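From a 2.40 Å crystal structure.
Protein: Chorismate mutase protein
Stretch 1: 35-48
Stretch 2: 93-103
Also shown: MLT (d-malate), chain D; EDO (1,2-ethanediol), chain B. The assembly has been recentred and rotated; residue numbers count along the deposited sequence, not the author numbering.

Stretch 1 (35-48) RFRCTQAIGRLKAR
Stretch 2 93-103: HQHEVIAEKQK

Helices pack closely where one offers a gap that a side chain of the other can fill, and this chorismate mutase pair illustrates the principle. Residues 35-48 and 93-103 are both helical throughout (phi/psi near -65/-40), run in the same general sense, cross at -44° and approach to 8.6 Å between axes. Along stretch 1, the cationic guanidinium of Arg35 (ttt) donates from NH1 and NH2 to carboxylate O5 of d-malate, both at 2.8 Å. Phe36 (m) presents its ring edge to Gln94, CD1 to OE1 3.4 Å. Thr39 (p) contributes backbone: its O, already accepting from Gly43 N, also receives His95 NE2 at 3.0 Å. Gln40 (mt) donates amide NE2 to carbonyl OE1 of Gln94 (mt) at 2.9 Å.

Gly43 CA lies 4.6 Å from His95 CA, and one turn on Ala47 CA lies 5.0 Å from Ala99 CA. An ideal CB on Gly43 would clash with Ile98 CD1 at 2.8 Å and sit tight against His95 CD2 at 3.0 Å; the bare glycine leaves space for both side chains, His95 (chi1 m, chi2 -179°) among Thr39, Ile42 and Lys46, Ile98 (chi1 m, chi2 148°) among Gln40, Arg44 and Ala47. One water donates to Gly43 O (2.6 Å) and His95 O (2.8 Å). Cationic Lys46 (mttt) reaches malate carboxylate, NZ to O1 3.0 Å. Small, apolar Ala47 packs its CB on Ile98 CG2 (4.1 Å) and Ala99 CB (4.3 Å).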

# COMPACT_ATOMS: atom_id res chain seq x y z
N ARG A 35 -9.09 -3.25 -5.57
CA ARG A 35 -9.65 -2.40 -4.51
C ARG A 35 -10.20 -1.12 -5.11
O ARG A 35 -11.28 -0.66 -4.71
CB ARG A 35 -8.59 -2.02 -3.50
CG ARG A 35 -9.16 -1.49 -2.16
CD ARG A 35 -8.06 -0.84 -1.37
NE ARG A 35 -8.43 -0.49 -0.01
CZ ARG A 35 -9.16 0.57 0.34
NH1 ARG A 35 -9.69 1.38 -0.58
NH2 ARG A 35 -9.39 0.82 1.60
N PHE A 36 -9.44 -0.56 -6.07
CA PHE A 36 -9.86 0.68 -6.72
C PHE A 36 -11.04 0.46 -7.69
O PHE A 36 -11.84 1.36 -7.90
CB PHE A 36 -8.67 1.39 -7.37
CG PHE A 36 -7.96 2.30 -6.41
CD1 PHE A 36 -8.47 3.57 -6.14
CD2 PHE A 36 -6.86 1.86 -5.69
CE1 PHE A 36 -7.84 4.40 -5.23
CE2 PHE A 36 -6.24 2.68 -4.75
CZ PHE A 36 -6.73 3.95 -4.53
N ARG A 37 -11.16 -0.74 -8.26
CA ARG A 37 -12.36 -1.08 -9.00
C ARG A 37 -13.55 -1.00 -8.06
O ARG A 37 -14.56 -0.41 -8.42
CB ARG A 37 -12.24 -2.45 -9.67
CG ARG A 37 -11.68 -2.32 -11.09
CD ARG A 37 -10.88 -3.55 -11.59
NE ARG A 37 -11.74 -4.69 -11.94
CZ ARG A 37 -12.29 -4.94 -13.13
NH1 ARG A 37 -12.10 -4.13 -14.16
NH2 ARG A 37 -13.05 -6.02 -13.29
N CYS A 38 -13.42 -1.51 -6.84
CA CYS A 38 -14.53 -1.45 -5.87
C CYS A 38 -14.83 -0.07 -5.42
O CYS A 38 -15.97 0.34 -5.44
CB CYS A 38 -14.26 -2.28 -4.63
SG CYS A 38 -14.41 -3.98 -4.94
N THR A 39 -13.81 0.67 -5.00
CA THR A 39 -14.07 2.02 -4.50
C THR A 39 -14.58 2.93 -5.59
O THR A 39 -15.21 3.93 -5.30
CB THR A 39 -12.85 2.68 -3.86
OG1 THR A 39 -11.76 2.70 -4.79
CG2 THR A 39 -12.47 1.95 -2.58
N GLN A 40 -14.30 2.62 -6.84
CA GLN A 40 -14.84 3.42 -7.94
C GLN A 40 -16.30 3.10 -8.17
O GLN A 40 -17.08 3.97 -8.57
CB GLN A 40 -14.02 3.24 -9.24
CG GLN A 40 -12.71 4.07 -9.24
CD GLN A 40 -11.61 3.60 -10.25
OE1 GLN A 40 -11.89 2.90 -11.24
NE2 GLN A 40 -10.37 4.00 -10.00
N ALA A 41 -16.68 1.84 -7.94
CA ALA A 41 -18.08 1.47 -7.98
C ALA A 41 -18.82 2.16 -6.82
O ALA A 41 -19.92 2.65 -7.00
CB ALA A 41 -18.26 -0.05 -7.98
N ILE A 42 -18.18 2.28 -5.66
CA ILE A 42 -18.75 3.06 -4.55
C ILE A 42 -18.86 4.53 -4.93
O ILE A 42 -19.87 5.15 -4.65
CB ILE A 42 -17.96 2.91 -3.21
CG1 ILE A 42 -18.09 1.47 -2.69
CG2 ILE A 42 -18.46 3.93 -2.13
CD1 ILE A 42 -17.22 1.16 -1.45
N GLY A 43 -17.84 5.08 -5.59
CA GLY A 43 -17.88 6.50 -6.00
C GLY A 43 -19.07 6.85 -6.90
O GLY A 43 -19.71 7.91 -6.74
N ARG A 44 -19.38 5.96 -7.84
CA ARG A 44 -20.48 6.17 -8.79
C ARG A 44 -21.84 6.13 -8.05
O ARG A 44 -22.72 6.97 -8.26
CB ARG A 44 -20.43 5.13 -9.93
CG ARG A 44 -19.20 5.29 -10.88
CD ARG A 44 -19.33 4.48 -12.18
NE ARG A 44 -19.21 3.05 -11.89
CZ ARG A 44 -18.05 2.37 -11.76
NH1 ARG A 44 -16.87 2.99 -11.89
NH2 ARG A 44 -18.07 1.07 -11.47
N LEU A 45 -21.96 5.14 -7.18
CA LEU A 45 -23.12 4.97 -6.35
C LEU A 45 -23.31 6.22 -5.45
O LEU A 45 -24.39 6.82 -5.40
CB LEU A 45 -22.93 3.70 -5.53
CG LEU A 45 -24.07 2.68 -5.47
CD1 LEU A 45 -24.66 2.31 -6.87
CD2 LEU A 45 -23.57 1.46 -4.73
N LYS A 46 -22.24 6.64 -4.78
CA LYS A 46 -22.34 7.82 -3.91
C LYS A 46 -22.75 9.02 -4.74
O LYS A 46 -23.61 9.77 -4.32
CB LYS A 46 -21.03 8.12 -3.18
CG LYS A 46 -20.66 7.13 -2.05
CD LYS A 46 -19.41 7.61 -1.33
CE LYS A 46 -19.06 6.78 -0.13
NZ LYS A 46 -18.02 7.48 0.71
N ALA A 47 -22.16 9.22 -5.91
CA ALA A 47 -22.49 10.37 -6.74
C ALA A 47 -23.94 10.36 -7.27
O ALA A 47 -24.60 11.43 -7.30
CB ALA A 47 -21.50 10.51 -7.90
N ARG A 48 -24.44 9.20 -7.67
CA ARG A 48 -25.80 9.14 -8.20
C ARG A 48 -26.80 9.53 -7.09
O ARG A 48 -27.76 10.27 -7.33
CB ARG A 48 -26.12 7.77 -8.86
N HIS A 93 -10.37 11.61 -3.02
CA HIS A 93 -10.13 12.33 -4.27
C HIS A 93 -10.93 11.73 -5.42
O HIS A 93 -11.59 12.45 -6.17
CB HIS A 93 -8.64 12.35 -4.65
CG HIS A 93 -8.35 13.03 -5.97
ND1 HIS A 93 -7.79 12.38 -7.04
CD2 HIS A 93 -8.59 14.30 -6.38
CE1 HIS A 93 -7.68 13.21 -8.06
NE2 HIS A 93 -8.16 14.39 -7.69
N GLN A 94 -10.87 10.41 -5.58
CA GLN A 94 -11.54 9.78 -6.70
C GLN A 94 -13.05 9.93 -6.62
O GLN A 94 -13.72 10.08 -7.64
CB GLN A 94 -11.17 8.32 -6.82
CG GLN A 94 -9.92 8.10 -7.64
CD GLN A 94 -9.65 6.62 -7.92
OE1 GLN A 94 -10.54 5.76 -7.75
NE2 GLN A 94 -8.43 6.31 -8.34
N HIS A 95 -13.58 9.87 -5.40
CA HIS A 95 -15.01 10.06 -5.19
C HIS A 95 -15.44 11.45 -5.60
O HIS A 95 -16.48 11.63 -6.21
CB HIS A 95 -15.36 9.81 -3.72
CG HIS A 95 -15.41 8.36 -3.35
ND1 HIS A 95 -15.73 7.93 -2.08
CD2 HIS A 95 -15.21 7.24 -4.09
CE1 HIS A 95 -15.72 6.61 -2.05
NE2 HIS A 95 -15.41 6.17 -3.26
N GLU A 96 -14.63 12.44 -5.25
CA GLU A 96 -14.90 13.82 -5.63
C GLU A 96 -14.81 14.02 -7.15
O GLU A 96 -15.64 14.74 -7.72
CB GLU A 96 -13.96 14.79 -4.90
CG GLU A 96 -14.23 14.85 -3.37
CD GLU A 96 -13.16 15.61 -2.56
OE1 GLU A 96 -12.02 15.84 -3.06
OE2 GLU A 96 -13.49 15.96 -1.40
N VAL A 97 -13.84 13.37 -7.80
CA VAL A 97 -13.71 13.48 -9.27
C VAL A 97 -14.91 12.88 -10.01
O VAL A 97 -15.42 13.46 -10.97
CB VAL A 97 -12.37 12.87 -9.79
CG1 VAL A 97 -12.39 12.72 -11.33
CG2 VAL A 97 -11.19 13.74 -9.35
N ILE A 98 -15.38 11.73 -9.54
CA ILE A 98 -16.57 11.12 -10.11
C ILE A 98 -17.80 12.04 -9.94
O ILE A 98 -18.60 12.16 -10.87
CB ILE A 98 -16.79 9.71 -9.52
CG1 ILE A 98 -15.68 8.77 -10.04
CG2 ILE A 98 -18.15 9.16 -9.91
CD1 ILE A 98 -15.25 7.65 -9.07
N ALA A 99 -17.93 12.72 -8.79
CA ALA A 99 -19.09 13.59 -8.53
C ALA A 99 -19.08 14.85 -9.39
O ALA A 99 -20.14 15.29 -9.87
CB ALA A 99 -19.15 13.98 -7.06
N GLU A 100 -17.91 15.44 -9.55
CA GLU A 100 -17.75 16.58 -10.45
C GLU A 100 -18.11 16.18 -11.89
O GLU A 100 -18.80 16.91 -12.58
CB GLU A 100 -16.32 17.14 -10.35
CG GLU A 100 -16.07 18.44 -11.15
CD GLU A 100 -17.01 19.59 -10.76
OE1 GLU A 100 -17.44 19.68 -9.59
OE2 GLU A 100 -17.32 20.42 -11.65
N LYS A 101 -17.67 14.99 -12.32
CA LYS A 101 -17.96 14.47 -13.66
C LYS A 101 -19.44 14.06 -13.85
O LYS A 101 -19.99 14.27 -14.94
CB LYS A 101 -16.99 13.33 -14.04
N GLN A 102 -20.10 13.51 -12.82
CA GLN A 102 -21.56 13.28 -12.92
C GLN A 102 -22.30 14.61 -12.97
O GLN A 102 -23.31 14.72 -13.66
CB GLN A 102 -22.10 12.44 -11.76
N LYS A 103 -21.79 15.62 -12.26
CA LYS A 103 -22.43 16.95 -12.18
C LYS A 103 -22.33 17.76 -13.48
O LYS A 103 -23.28 18.49 -13.83
CB LYS A 103 -21.81 17.78 -11.05
CG LYS A 103 -22.47 19.15 -10.80
CD LYS A 103 -21.43 20.21 -10.44
CE LYS A 103 -22.06 21.54 -10.13
NZ LYS A 103 -21.02 22.52 -9.75
C1 MLT D . -15.42 4.35 0.92
O1 MLT D . -16.55 4.92 1.07
O2 MLT D . -14.51 5.12 0.63
C2 MLT D . -15.18 2.87 1.05
O3 MLT D . -16.17 2.47 1.95
C3 MLT D . -13.90 2.23 1.60
C4 MLT D . -12.60 3.06 1.68
O4 MLT D . -12.53 4.16 2.34
O5 MLT D . -11.54 2.63 1.14
C1 EDO B . -6.46 3.26 -10.60
O1 EDO B . -5.50 3.27 -11.66
C2 EDO B . -5.77 3.77 -9.34
O2 EDO B . -6.45 4.94 -8.88
O HOH W 1 -18.68 10.04 -5.62